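Side-chain contacts in aminoacyltransferase FemA (PDB 1LRZ), which adds glycines 2 and 3 of the pentaglycine bridge of Staphylococcus aureus peptidoglycan, taking glycine from glycyl-tRNA(Gly): residues A[30-33]-A[34-38]; A[132-135]-A[136-140]; A[178-181]-A[182-186]; A[280-283]-A[284-288]; A[345-348]-A[349-352]. All coordinates share one frame; numbering follows the deposited sequence.

How the contacts relate
All five contacts are local: each lies along one helix or at its end. They follow one another in series along the chain, from helix 27-35 to helix 341-355. Contacts 1 and 2 are alike, since each closes a helix with a Schellman motif just before a strand of the seven-stranded mixed sheet; their centres are about 30 Å apart. Contacts 3 and 5 join helices beside the nine-stranded sheet. Their centres are about 13 Å apart and they touch directly, T183 CG2 lying 3.9 Å from W347 CD2. Contact 4 is far out on the helical arm, its centre about 74 Å from that of contact 2. No single site links all five.

Contact 1 (A[30-33]-A[34-38]); sequences YELK and LAEGY
With chi1 at 171°, Y30 has CG trans to its own N, and its ring swings to the side where L34 waits one turn on. L34 CD1 sits over one face of this ring, offset toward the rim, and is 3.4 Å from Y30 CZ: a CH-pi contact. K33 folds the other way. Its chain bends at chi2 (-64°) and then runs extended across one face of the Y38 ring. K33 CD makes a CH-pi contact with that face, and K33 NZ stands 4.1 Å from the Y38 ring centroid, a cation-pi contact. K33 O lies at the edge of the same ring, in its plane. This carbonyl also accepts the Y38 N bond of 2.9 Å, while G37 N bonds to L34 O at 2.9 Å. The two bonds and the positive phi of G37 make a Schellman motif that ends helix 27-35. E36 crosses L32, its OE2 3.8 Å from L32 CD1 and hydrogen-bonded to N227 of helix 222-232. Y38 leads into strand 39-46. The lysine charge thus meets an aromatic face and has E36 OE1 at 4.4 Å from K33 NZ, too far for a salt bridge; both would probably favour the charged amine.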
loop_
_atom_site.group_PDB
_atom_site.type_symbol
_atom_site.label_atom_id
_atom_site.label_comp_id
_atom_site.label_asym_id
_atom_site.label_seq_id
_atom_site.Cartn_x
_atom_site.Cartn_y
_atom_site.Cartn_z
ATOM N N TYR A 30 -1.028 16.305 -8.370
ATOM C CA TYR A 30 -1.413 17.651 -8.804
ATOM C C TYR A 30 -1.637 17.647 -10.313
ATOM O O TYR A 30 -2.655 18.145 -10.808
ATOM C CB TYR A 30 -0.299 18.648 -8.471
ATOM C CG TYR A 30 -0.473 20.035 -9.068
ATOM C CD1 TYR A 30 -1.533 20.853 -8.685
ATOM C CD2 TYR A 30 0.458 20.544 -9.977
ATOM C CE1 TYR A 30 -1.668 22.151 -9.185
ATOM C CE2 TYR A 30 0.338 21.849 -10.486
ATOM C CZ TYR A 30 -0.729 22.644 -10.082
ATOM O OH TYR A 30 -0.852 23.932 -10.562
ATOM N N GLU A 31 -0.673 17.081 -11.037
ATOM C CA GLU A 31 -0.754 17.012 -12.490
ATOM C C GLU A 31 -1.888 16.096 -12.931
ATOM O O GLU A 31 -2.549 16.353 -13.940
ATOM C CB GLU A 31 0.584 16.552 -13.063
ATOM C CG GLU A 31 1.719 17.472 -12.662
ATOM C CD GLU A 31 2.994 17.216 -13.431
ATOM O OE1 GLU A 31 3.136 16.108 -13.987
ATOM O OE2 GLU A 31 3.864 18.115 -13.472
ATOM N N LEU A 32 -2.124 15.036 -12.165
ATOM C CA LEU A 32 -3.205 14.110 -12.470
ATOM C C LEU A 32 -4.551 14.841 -12.403
ATOM O O LEU A 32 -5.337 14.805 -13.350
ATOM C CB LEU A 32 -3.221 12.950 -11.472
ATOM C CG LEU A 32 -4.440 12.032 -11.593
ATOM C CD1 LEU A 32 -4.531 11.482 -13.003
ATOM C CD2 LEU A 32 -4.328 10.896 -10.601
ATOM N N LYS A 33 -4.814 15.500 -11.279
ATOM C CA LYS A 33 -6.066 16.222 -11.106
ATOM C C LYS A 33 -6.255 17.304 -12.170
ATOM O O LYS A 33 -7.363 17.492 -12.678
ATOM C CB LYS A 33 -6.127 16.826 -9.699
ATOM C CG LYS A 33 -6.320 15.794 -8.596
ATOM C CD LYS A 33 -7.669 15.113 -8.753
ATOM C CE LYS A 33 -8.007 14.228 -7.567
ATOM N NZ LYS A 33 -9.376 13.644 -7.717
ATOM N N LEU A 34 -5.179 18.013 -12.505
ATOM C CA LEU A 34 -5.247 19.050 -13.529
ATOM C C LEU A 34 -5.635 18.395 -14.851
ATOM O O LEU A 34 -6.498 18.891 -15.570
ATOM C CB LEU A 34 -3.894 19.754 -13.693
ATOM C CG LEU A 34 -3.529 20.810 -12.644
ATOM C CD1 LEU A 34 -2.153 21.391 -12.947
ATOM C CD2 LEU A 34 -4.593 21.913 -12.640
ATOM N N ALA A 35 -4.992 17.271 -15.151
ATOM C CA ALA A 35 -5.261 16.541 -16.378
ATOM C C ALA A 35 -6.714 16.075 -16.434
ATOM O O ALA A 35 -7.321 16.068 -17.501
ATOM C CB ALA A 35 -4.322 15.346 -16.490
ATOM N N GLU A 36 -7.273 15.689 -15.294
ATOM C CA GLU A 36 -8.653 15.234 -15.272
ATOM C C GLU A 36 -9.624 16.411 -15.242
ATOM O O GLU A 36 -10.827 16.223 -15.100
ATOM C CB GLU A 36 -8.898 14.297 -14.088
ATOM C CG GLU A 36 -8.035 13.035 -14.143
ATOM C CD GLU A 36 -8.369 12.022 -13.056
ATOM O OE1 GLU A 36 -8.730 12.443 -11.935
ATOM O OE2 GLU A 36 -8.256 10.802 -13.317
ATOM N N GLY A 37 -9.100 17.623 -15.371
ATOM C CA GLY A 37 -9.961 18.795 -15.401
ATOM C C GLY A 37 -10.435 19.395 -14.091
ATOM O O GLY A 37 -11.342 20.232 -14.087
ATOM N N TYR A 38 -9.844 18.991 -12.973
ATOM C CA TYR A 38 -10.260 19.564 -11.696
ATOM C C TYR A 38 -9.623 20.927 -11.477
ATOM O O TYR A 38 -8.499 21.175 -11.922
ATOM C CB TYR A 38 -9.843 18.680 -10.510
ATOM C CG TYR A 38 -10.596 17.384 -10.382
ATOM C CD1 TYR A 38 -10.230 16.270 -11.127
ATOM C CD2 TYR A 38 -11.685 17.278 -9.523
ATOM C CE1 TYR A 38 -10.932 15.076 -11.027
ATOM C CE2 TYR A 38 -12.398 16.091 -9.409
ATOM C CZ TYR A 38 -12.016 14.991 -10.168
ATOM O OH TYR A 38 -12.722 13.812 -10.075
#

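Contact 2 (A[132-135]-A[136-140]); sequences FDKM and SNLGF
The F140 ring has M135 O at its edge, in the ring plane, with L138 CB also at the edge. M135 SD comes in obliquely, 4.5 Å from the F140 ring centroid and 31° off the ring normal, a Met-aromatic contact. The sulfur lies nearest the root of the ring, 4.0 Å from F140 CG. The bend at chi2 (-56°) brings SD to the ring; chi3 sets only the direction of CE. Closer to the backbone, M135 CB packs on F140 CB at 3.7 Å. Beyond the sulfur, the methyl CE of M135 turns to L138 and meets its CD1 loosely, at 4.3 Å. M135 O also accepts from F140 N at 2.8 Å, with the donor above the carbonyl plane. L138 N gives it a weak second bond. G139 N bonds to S136 O at 2.9 Å, and G139 has positive phi, so the turn is a Schellman motif closing helix 130-137. One turn back, N137 N bonds to D133 O. The turn delivers the chain to strand 141-142. M135 and F140 are buried together: M135 faces F90 of helix 83-98, and both side chains reach I107 of strand 102-107 and F397 of strand 397-400.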
loop_
_atom_site.group_PDB
_atom_site.type_symbol
_atom_site.label_atom_id
_atom_site.label_comp_id
_atom_site.label_asym_id
_atom_site.label_seq_id
_atom_site.Cartn_x
_atom_site.Cartn_y
_atom_site.Cartn_z
ATOM N N PHE A 132 -9.292 17.740 17.667
ATOM C CA PHE A 132 -10.748 17.772 17.529
ATOM C C PHE A 132 -11.355 19.083 18.046
ATOM O O PHE A 132 -12.197 19.690 17.378
ATOM C CB PHE A 132 -11.397 16.577 18.247
ATOM C CG PHE A 132 -11.012 15.227 17.666
ATOM C CD1 PHE A 132 -9.911 14.526 18.161
ATOM C CD2 PHE A 132 -11.741 14.673 16.607
ATOM C CE1 PHE A 132 -9.535 13.294 17.616
ATOM C CE2 PHE A 132 -11.375 13.436 16.049
ATOM C CZ PHE A 132 -10.270 12.748 16.555
ATOM N N ASP A 133 -10.923 19.515 19.227
ATOM C CA ASP A 133 -11.431 20.746 19.826
ATOM C C ASP A 133 -11.050 21.966 19.002
ATOM O O ASP A 133 -11.872 22.861 18.787
ATOM C CB ASP A 133 -10.897 20.908 21.253
ATOM C CG ASP A 133 -11.719 20.133 22.280
ATOM O OD1 ASP A 133 -11.264 19.999 23.440
ATOM O OD2 ASP A 133 -12.826 19.662 21.936
ATOM N N LYS A 134 -9.803 22.006 18.543
ATOM C CA LYS A 134 -9.360 23.130 17.742
ATOM C C LYS A 134 -10.167 23.233 16.441
ATOM O O LYS A 134 -10.588 24.324 16.059
ATOM C CB LYS A 134 -7.868 23.020 17.437
ATOM C CG LYS A 134 -7.365 24.082 16.464
ATOM C CD LYS A 134 -6.015 24.618 16.878
ATOM C CE LYS A 134 -6.131 25.402 18.181
ATOM N NZ LYS A 134 -4.839 26.012 18.590
ATOM N N MET A 135 -10.401 22.113 15.765
ATOM C CA MET A 135 -11.164 22.163 14.518
ATOM C C MET A 135 -12.587 22.648 14.820
ATOM O O MET A 135 -13.139 23.487 14.105
ATOM C CB MET A 135 -11.191 20.783 13.835
ATOM C CG MET A 135 -9.851 20.384 13.166
ATOM S SD MET A 135 -9.244 21.579 11.943
ATOM C CE MET A 135 -8.128 22.491 12.873
ATOM N N SER A 136 -13.174 22.118 15.888
ATOM C CA SER A 136 -14.518 22.515 16.289
ATOM C C SER A 136 -14.568 24.034 16.524
ATOM O O SER A 136 -15.463 24.713 16.022
ATOM C CB SER A 136 -14.915 21.776 17.568
ATOM O OG SER A 136 -16.276 21.993 17.870
ATOM N N ASN A 137 -13.605 24.562 17.276
ATOM C CA ASN A 137 -13.559 26.000 17.542
ATOM C C ASN A 137 -13.474 26.820 16.255
ATOM O O ASN A 137 -13.921 27.964 16.215
ATOM C CB ASN A 137 -12.362 26.362 18.422
ATOM C CG ASN A 137 -12.442 25.742 19.797
ATOM O OD1 ASN A 137 -13.520 25.654 20.390
ATOM N ND2 ASN A 137 -11.297 25.321 20.325
ATOM N N LEU A 138 -12.884 26.240 15.213
ATOM C CA LEU A 138 -12.744 26.926 13.935
ATOM C C LEU A 138 -13.892 26.644 12.960
ATOM O O LEU A 138 -13.828 27.041 11.798
ATOM C CB LEU A 138 -11.408 26.555 13.279
ATOM C CG LEU A 138 -10.161 27.063 14.001
ATOM C CD1 LEU A 138 -8.922 26.698 13.207
ATOM C CD2 LEU A 138 -10.248 28.581 14.156
ATOM N N GLY A 139 -14.931 25.958 13.423
ATOM C CA GLY A 139 -16.060 25.668 12.553
ATOM C C GLY A 139 -15.943 24.398 11.725
ATOM O O GLY A 139 -16.837 24.078 10.934
ATOM N N PHE A 140 -14.841 23.672 11.889
ATOM C CA PHE A 140 -14.655 22.418 11.158
ATOM C C PHE A 140 -15.332 21.314 11.970
ATOM O O PHE A 140 -14.789 20.858 12.973
ATOM C CB PHE A 140 -13.161 22.090 10.984
ATOM C CG PHE A 140 -12.455 22.965 9.983
ATOM C CD1 PHE A 140 -11.944 24.204 10.357
ATOM C CD2 PHE A 140 -12.336 22.563 8.658
ATOM C CE1 PHE A 140 -11.325 25.036 9.424
ATOM C CE2 PHE A 140 -11.721 23.383 7.714
ATOM C CZ PHE A 140 -11.216 24.620 8.097
#

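Contact 3 (A[178-181]-A[182-186]); sequences LRKR and NTKKV
R179 O is gripped twice by T183. The hydroxyl OG1 of T183 donates to R179 O at 2.8 Å, and the amide N of T183 donates to the same oxygen at 2.9 Å. The two donors come from opposite faces of the carbonyl plane, OG1 from well above it. With chi1 at -66°, OG1 stands beside the threonine's own N and can turn back to the preceding turn. A threonine hydroxyl bonded to the carbonyl four residues back is a common way for a helix to satisfy a buried threonine. Here it occurs on the side of helix 177-187 that packs on helix 341-355. CG2 lies opposite the backbone N, and the side chain packs on Y343 and W347. On another side, L178 and N182 run side by side in the same direction. L178 CD1 touches N182 OD1 at 3.7 Å, a plain van der Waals contact of a methyl with the amide oxygen. R179 NH2 makes a salt bridge with D176. K184 N continues the helical bonding to K180 O at 2.9 Å.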
loop_
_atom_site.group_PDB
_atom_site.type_symbol
_atom_site.label_atom_id
_atom_site.label_comp_id
_atom_site.label_asym_id
_atom_site.label_seq_id
_atom_site.Cartn_x
_atom_site.Cartn_y
_atom_site.Cartn_z
ATOM N N LEU A 178 2.835 -18.894 9.720
ATOM C CA LEU A 178 2.293 -19.026 8.377
ATOM C C LEU A 178 2.936 -18.047 7.373
ATOM O O LEU A 178 3.307 -18.450 6.268
ATOM C CB LEU A 178 0.770 -18.844 8.430
ATOM C CG LEU A 178 -0.048 -19.226 7.193
ATOM C CD1 LEU A 178 0.275 -20.661 6.759
ATOM C CD2 LEU A 178 -1.536 -19.072 7.517
ATOM N N ARG A 179 3.089 -16.774 7.740
ATOM C CA ARG A 179 3.705 -15.824 6.807
ATOM C C ARG A 179 5.184 -16.120 6.562
ATOM O O ARG A 179 5.670 -16.022 5.441
ATOM C CB ARG A 179 3.545 -14.377 7.301
ATOM C CG ARG A 179 2.162 -13.808 7.023
ATOM C CD ARG A 179 1.150 -14.512 7.904
ATOM N NE ARG A 179 -0.089 -14.730 7.201
ATOM C CZ ARG A 179 -1.213 -15.130 7.770
ATOM N NH1 ARG A 179 -2.279 -15.291 7.012
ATOM N NH2 ARG A 179 -1.276 -15.357 9.081
ATOM N N LYS A 180 5.902 -16.472 7.618
ATOM C CA LYS A 180 7.319 -16.806 7.491
ATOM C C LYS A 180 7.483 -18.009 6.554
ATOM O O LYS A 180 8.304 -17.990 5.638
ATOM C CB LYS A 180 7.882 -17.156 8.871
ATOM C CG LYS A 180 9.375 -17.442 8.926
ATOM C CD LYS A 180 9.812 -17.417 10.392
ATOM C CE LYS A 180 11.319 -17.310 10.590
ATOM N NZ LYS A 180 11.659 -17.224 12.061
ATOM N N ARG A 181 6.694 -19.055 6.783
ATOM C CA ARG A 181 6.785 -20.254 5.963
ATOM C C ARG A 181 6.518 -19.970 4.487
ATOM O O ARG A 181 7.279 -20.399 3.619
ATOM C CB ARG A 181 5.808 -21.332 6.461
ATOM C CG ARG A 181 5.756 -22.559 5.550
ATOM C CD ARG A 181 4.963 -23.728 6.166
ATOM N NE ARG A 181 4.815 -24.831 5.216
ATOM C CZ ARG A 181 4.111 -25.937 5.451
ATOM N NH1 ARG A 181 4.027 -26.884 4.522
ATOM N NH2 ARG A 181 3.498 -26.099 6.618
ATOM N N ASN A 182 5.439 -19.249 4.209
ATOM C CA ASN A 182 5.084 -18.922 2.832
ATOM C C ASN A 182 6.098 -17.986 2.175
ATOM O O ASN A 182 6.380 -18.103 0.977
ATOM C CB ASN A 182 3.672 -18.318 2.792
ATOM C CG ASN A 182 2.584 -19.390 2.929
ATOM O OD1 ASN A 182 1.584 -19.209 3.619
ATOM N ND2 ASN A 182 2.788 -20.503 2.268
ATOM N N THR A 183 6.659 -17.065 2.956
ATOM C CA THR A 183 7.653 -16.144 2.416
ATOM C C THR A 183 8.919 -16.931 2.055
ATOM O O THR A 183 9.489 -16.740 0.977
ATOM C CB THR A 183 7.967 -15.012 3.438
ATOM O OG1 THR A 183 6.797 -14.200 3.608
ATOM C CG2 THR A 183 9.115 -14.126 2.942
ATOM N N LYS A 184 9.350 -17.825 2.943
ATOM C CA LYS A 184 10.530 -18.643 2.653
ATOM C C LYS A 184 10.222 -19.480 1.409
ATOM O O LYS A 184 11.079 -19.666 0.551
ATOM C CB LYS A 184 10.859 -19.590 3.818
ATOM C CG LYS A 184 11.466 -18.915 5.053
ATOM C CD LYS A 184 11.794 -19.941 6.148
ATOM C CE LYS A 184 12.787 -20.996 5.648
ATOM N NZ LYS A 184 13.288 -21.921 6.719
ATOM N N LYS A 185 8.989 -19.971 1.309
ATOM C CA LYS A 185 8.607 -20.791 0.158
ATOM C C LYS A 185 8.825 -20.104 -1.193
ATOM O O LYS A 185 9.479 -20.662 -2.072
ATOM C CB LYS A 185 7.143 -21.234 0.241
ATOM C CG LYS A 185 6.761 -22.138 -0.926
ATOM C CD LYS A 185 5.266 -22.155 -1.208
ATOM C CE LYS A 185 4.471 -22.816 -0.109
ATOM N NZ LYS A 185 3.034 -22.924 -0.479
ATOM N N VAL A 186 8.279 -18.906 -1.375
ATOM C CA VAL A 186 8.437 -18.228 -2.654
ATOM C C VAL A 186 9.861 -17.847 -2.975
ATOM O O VAL A 186 10.213 -17.697 -4.140
ATOM C CB VAL A 186 7.575 -16.958 -2.768
ATOM C CG1 VAL A 186 6.154 -17.348 -3.008
ATOM C CG2 VAL A 186 7.731 -16.089 -1.534
#

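Contact 4 (A[280-283]-A[284-288]); sequences HNKR and DNLQQ
R283 and D284 form a salt bridge between neighbours in sequence on helix 277-307, which pairs with helix 245-272 as an antiparallel helical hairpin, a coiled-coil-like arm. R283 grips side-on. NH1 reaches D284 OD1 at 2.9 Å and NE reaches the same oxygen at 3.1 Å. OD1 lies in the guanidinium plane, but both nitrogens approach it from one face of the carboxylate, and the two flat groups are 41° apart. The bend at chi3 (64°) turns the guanidinium back alongside D284. H280 CA lies over the centre of one guanidinium face, 4.2 Å above its plane. H280 is itself tied by NE2 to P274 O. Toward the partner helix, R283 and H280 pack on I270, and L286 on D262. K282 bends so that its CE rests 3.9 Å from L286 CG. On the outer side the second carboxylate oxygen has its own partner: one water donates to both N281 OD1 and D284 OD2, each at 2.8 Å.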
loop_
_atom_site.group_PDB
_atom_site.type_symbol
_atom_site.label_atom_id
_atom_site.label_comp_id
_atom_site.label_asym_id
_atom_site.label_seq_id
_atom_site.Cartn_x
_atom_site.Cartn_y
_atom_site.Cartn_z
ATOM N N HIS A 280 21.161 -47.273 2.348
ATOM C CA HIS A 280 19.834 -47.644 1.876
ATOM C C HIS A 280 18.881 -46.483 2.135
ATOM O O HIS A 280 18.061 -46.143 1.279
ATOM C CB HIS A 280 19.336 -48.888 2.613
ATOM C CG HIS A 280 19.979 -50.161 2.151
ATOM N ND1 HIS A 280 19.675 -50.753 0.943
ATOM C CD2 HIS A 280 20.902 -50.958 2.738
ATOM C CE1 HIS A 280 20.380 -51.862 0.808
ATOM N NE2 HIS A 280 21.133 -52.010 1.884
ATOM N N ASN A 281 18.991 -45.881 3.320
ATOM C CA ASN A 281 18.137 -44.754 3.673
ATOM C C ASN A 281 18.420 -43.581 2.757
ATOM O O ASN A 281 17.499 -42.862 2.359
ATOM C CB ASN A 281 18.353 -44.332 5.132
ATOM C CG ASN A 281 17.729 -45.303 6.113
ATOM O OD1 ASN A 281 16.725 -45.954 5.807
ATOM N ND2 ASN A 281 18.306 -45.392 7.306
ATOM N N LYS A 282 19.691 -43.394 2.410
ATOM C CA LYS A 282 20.073 -42.298 1.520
ATOM C C LYS A 282 19.465 -42.465 0.122
ATOM O O LYS A 282 18.981 -41.498 -0.473
ATOM C CB LYS A 282 21.596 -42.192 1.418
ATOM C CG LYS A 282 22.049 -41.020 0.573
ATOM C CD LYS A 282 21.329 -39.745 0.994
ATOM C CE LYS A 282 21.782 -38.540 0.177
ATOM N NZ LYS A 282 23.223 -38.251 0.404
ATOM N N ARG A 283 19.491 -43.693 -0.394
ATOM C CA ARG A 283 18.910 -43.989 -1.705
ATOM C C ARG A 283 17.401 -43.683 -1.685
ATOM O O ARG A 283 16.879 -43.031 -2.595
ATOM C CB ARG A 283 19.131 -45.466 -2.046
ATOM C CG ARG A 283 18.436 -45.944 -3.312
ATOM C CD ARG A 283 18.217 -47.447 -3.237
ATOM N NE ARG A 283 17.307 -47.770 -2.140
ATOM C CZ ARG A 283 17.339 -48.895 -1.428
ATOM N NH1 ARG A 283 16.457 -49.081 -0.451
ATOM N NH2 ARG A 283 18.253 -49.823 -1.677
ATOM N N ASP A 284 16.697 -44.159 -0.656
ATOM C CA ASP A 284 15.260 -43.906 -0.530
ATOM C C ASP A 284 14.971 -42.410 -0.466
ATOM O O ASP A 284 13.994 -41.936 -1.047
ATOM C CB ASP A 284 14.695 -44.558 0.736
ATOM C CG ASP A 284 14.631 -46.068 0.640
ATOM O OD1 ASP A 284 14.928 -46.619 -0.441
ATOM O OD2 ASP A 284 14.275 -46.704 1.654
ATOM N N ASN A 285 15.811 -41.681 0.264
ATOM C CA ASN A 285 15.668 -40.233 0.414
ATOM C C ASN A 285 15.723 -39.566 -0.969
ATOM O O ASN A 285 14.856 -38.764 -1.329
ATOM C CB ASN A 285 16.794 -39.704 1.315
ATOM C CG ASN A 285 16.977 -38.196 1.216
ATOM O OD1 ASN A 285 16.303 -37.411 1.906
ATOM N ND2 ASN A 285 17.884 -37.780 0.351
ATOM N N LEU A 286 16.744 -39.916 -1.748
ATOM C CA LEU A 286 16.929 -39.353 -3.086
ATOM C C LEU A 286 15.836 -39.764 -4.079
ATOM O O LEU A 286 15.354 -38.938 -4.864
ATOM C CB LEU A 286 18.311 -39.747 -3.623
ATOM C CG LEU A 286 19.503 -39.144 -2.867
ATOM C CD1 LEU A 286 20.804 -39.706 -3.409
ATOM C CD2 LEU A 286 19.494 -37.639 -3.012
ATOM N N GLN A 287 15.431 -41.031 -4.040
ATOM C CA GLN A 287 14.405 -41.508 -4.954
ATOM C C GLN A 287 13.114 -40.731 -4.735
ATOM O O GLN A 287 12.423 -40.361 -5.684
ATOM C CB GLN A 287 14.141 -42.997 -4.738
ATOM C CG GLN A 287 13.210 -43.592 -5.783
ATOM C CD GLN A 287 13.703 -43.326 -7.200
ATOM O OE1 GLN A 287 13.046 -42.635 -7.990
ATOM N NE2 GLN A 287 14.873 -43.859 -7.521
ATOM N N GLN A 288 12.793 -40.482 -3.470
ATOM C CA GLN A 288 11.584 -39.748 -3.132
ATOM C C GLN A 288 11.635 -38.333 -3.713
ATOM O O GLN A 288 10.641 -37.839 -4.252
ATOM C CB GLN A 288 11.420 -39.702 -1.611
ATOM C CG GLN A 288 10.033 -39.335 -1.145
ATOM C CD GLN A 288 9.859 -39.539 0.350
ATOM O OE1 GLN A 288 8.770 -39.872 0.813
ATOM N NE2 GLN A 288 10.931 -39.334 1.112
HETATM O O HOH W 1 16.010 -47.685 3.688
#

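Contact 5 (A[345-348]-A[349-352]); sequences VQWE and MINY
W347 and N351 meet one turn apart on the partly exposed side of the helix, which also carries E348. The buried side, with V345, Q346, M349 and I350, is closely packed instead. V345 presses on P239 and F318 of the sheet, and so does M349. Q346 OE1 is hydrogen-bonded to Y361 of strand 360-365. The helix is the crossover of a beta-alpha-beta unit, between strands 325-332 and 360-365. I350 CG2 lies 4.2 Å from W347 CZ3, a loose contact. W347 has CG trans to the backbone N (chi1 -169°), which carries the indole forward to N351. It also packs on I171 and I172 of helix 168-173. The N351 amide stands over one face of the indole, the two planes 87° apart. N351 CG lies 4.0 Å above the ring plane, offset toward the rim. The modelled amide nitrogen is too close to the ring, so its exact place and its apparent bond to W347 O are doubtful. A polar amide therefore lies against an aromatic face, but the model does not fix its rotation securely.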
loop_
_atom_site.group_PDB
_atom_site.type_symbol
_atom_site.label_atom_id
_atom_site.label_comp_id
_atom_site.label_asym_id
_atom_site.label_seq_id
_atom_site.Cartn_x
_atom_site.Cartn_y
_atom_site.Cartn_z
ATOM N N VAL A 345 4.848 -10.980 -4.049
ATOM C CA VAL A 345 4.577 -9.568 -4.312
ATOM C C VAL A 345 4.888 -8.709 -3.076
ATOM O O VAL A 345 5.590 -7.703 -3.176
ATOM C CB VAL A 345 3.099 -9.345 -4.721
ATOM C CG1 VAL A 345 2.787 -7.836 -4.773
ATOM C CG2 VAL A 345 2.844 -9.962 -6.102
ATOM N N GLN A 346 4.374 -9.106 -1.915
ATOM C CA GLN A 346 4.619 -8.342 -0.696
ATOM C C GLN A 346 6.114 -8.315 -0.358
ATOM O O GLN A 346 6.655 -7.264 0.003
ATOM C CB GLN A 346 3.844 -8.933 0.492
ATOM C CG GLN A 346 2.298 -8.830 0.403
ATOM C CD GLN A 346 1.824 -7.403 0.178
ATOM O OE1 GLN A 346 2.298 -6.462 0.826
ATOM N NE2 GLN A 346 0.873 -7.237 -0.726
ATOM N N TRP A 347 6.787 -9.457 -0.479
ATOM C CA TRP A 347 8.204 -9.494 -0.137
ATOM C C TRP A 347 9.039 -8.579 -1.026
ATOM O O TRP A 347 9.994 -7.949 -0.561
ATOM C CB TRP A 347 8.742 -10.923 -0.210
ATOM C CG TRP A 347 10.113 -11.071 0.390
ATOM C CD1 TRP A 347 11.220 -11.596 -0.217
ATOM C CD2 TRP A 347 10.515 -10.721 1.725
ATOM N NE1 TRP A 347 12.283 -11.589 0.651
ATOM C CE2 TRP A 347 11.884 -11.055 1.844
ATOM C CE3 TRP A 347 9.859 -10.143 2.818
ATOM C CZ2 TRP A 347 12.603 -10.851 3.032
ATOM C CZ3 TRP A 347 10.573 -9.940 3.997
ATOM C CH2 TRP A 347 11.937 -10.286 4.089
ATOM N N GLU A 348 8.684 -8.505 -2.307
ATOM C CA GLU A 348 9.420 -7.648 -3.234
ATOM C C GLU A 348 9.339 -6.183 -2.802
ATOM O O GLU A 348 10.346 -5.481 -2.778
ATOM C CB GLU A 348 8.860 -7.789 -4.659
ATOM C CG GLU A 348 9.438 -6.804 -5.701
ATOM C CD GLU A 348 10.837 -7.181 -6.180
ATOM O OE1 GLU A 348 11.071 -8.377 -6.464
ATOM O OE2 GLU A 348 11.706 -6.282 -6.291
ATOM N N MET A 349 8.145 -5.729 -2.447
ATOM C CA MET A 349 7.974 -4.331 -2.080
ATOM C C MET A 349 8.451 -3.976 -0.673
ATOM O O MET A 349 8.880 -2.849 -0.430
ATOM C CB MET A 349 6.526 -3.918 -2.331
ATOM C CG MET A 349 6.137 -4.051 -3.834
ATOM S SD MET A 349 7.296 -3.242 -5.025
ATOM C CE MET A 349 7.281 -1.671 -4.407
ATOM N N ILE A 350 8.385 -4.925 0.256
ATOM C CA ILE A 350 8.899 -4.676 1.598
ATOM C C ILE A 350 10.416 -4.490 1.427
ATOM O O ILE A 350 11.022 -3.610 2.050
ATOM C CB ILE A 350 8.645 -5.881 2.536
ATOM C CG1 ILE A 350 7.171 -5.908 2.950
ATOM C CG2 ILE A 350 9.576 -5.819 3.732
ATOM C CD1 ILE A 350 6.783 -7.134 3.758
ATOM N N ASN A 351 11.023 -5.318 0.572
ATOM C CA ASN A 351 12.462 -5.215 0.327
ATOM C C ASN A 351 12.817 -3.941 -0.417
ATOM O O ASN A 351 13.895 -3.370 -0.200
ATOM C CB ASN A 351 12.975 -6.444 -0.426
ATOM C CG ASN A 351 13.444 -7.533 0.526
ATOM O OD1 ASN A 351 14.496 -7.398 1.157
ATOM N ND2 ASN A 351 12.649 -8.598 0.667
ATOM N N TYR A 352 11.916 -3.497 -1.296
ATOM C CA TYR A 352 12.138 -2.261 -2.027
ATOM C C TYR A 352 12.346 -1.163 -0.971
ATOM O O TYR A 352 13.334 -0.426 -1.006
ATOM C CB TYR A 352 10.920 -1.924 -2.887
ATOM C CG TYR A 352 11.064 -0.627 -3.662
ATOM C CD1 TYR A 352 11.256 -0.634 -5.049
ATOM C CD2 TYR A 352 11.020 0.613 -3.006
ATOM C CE1 TYR A 352 11.398 0.563 -5.768
ATOM C CE2 TYR A 352 11.162 1.812 -3.708
ATOM C CZ TYR A 352 11.350 1.778 -5.087
ATOM O OH TYR A 352 11.497 2.952 -5.783
#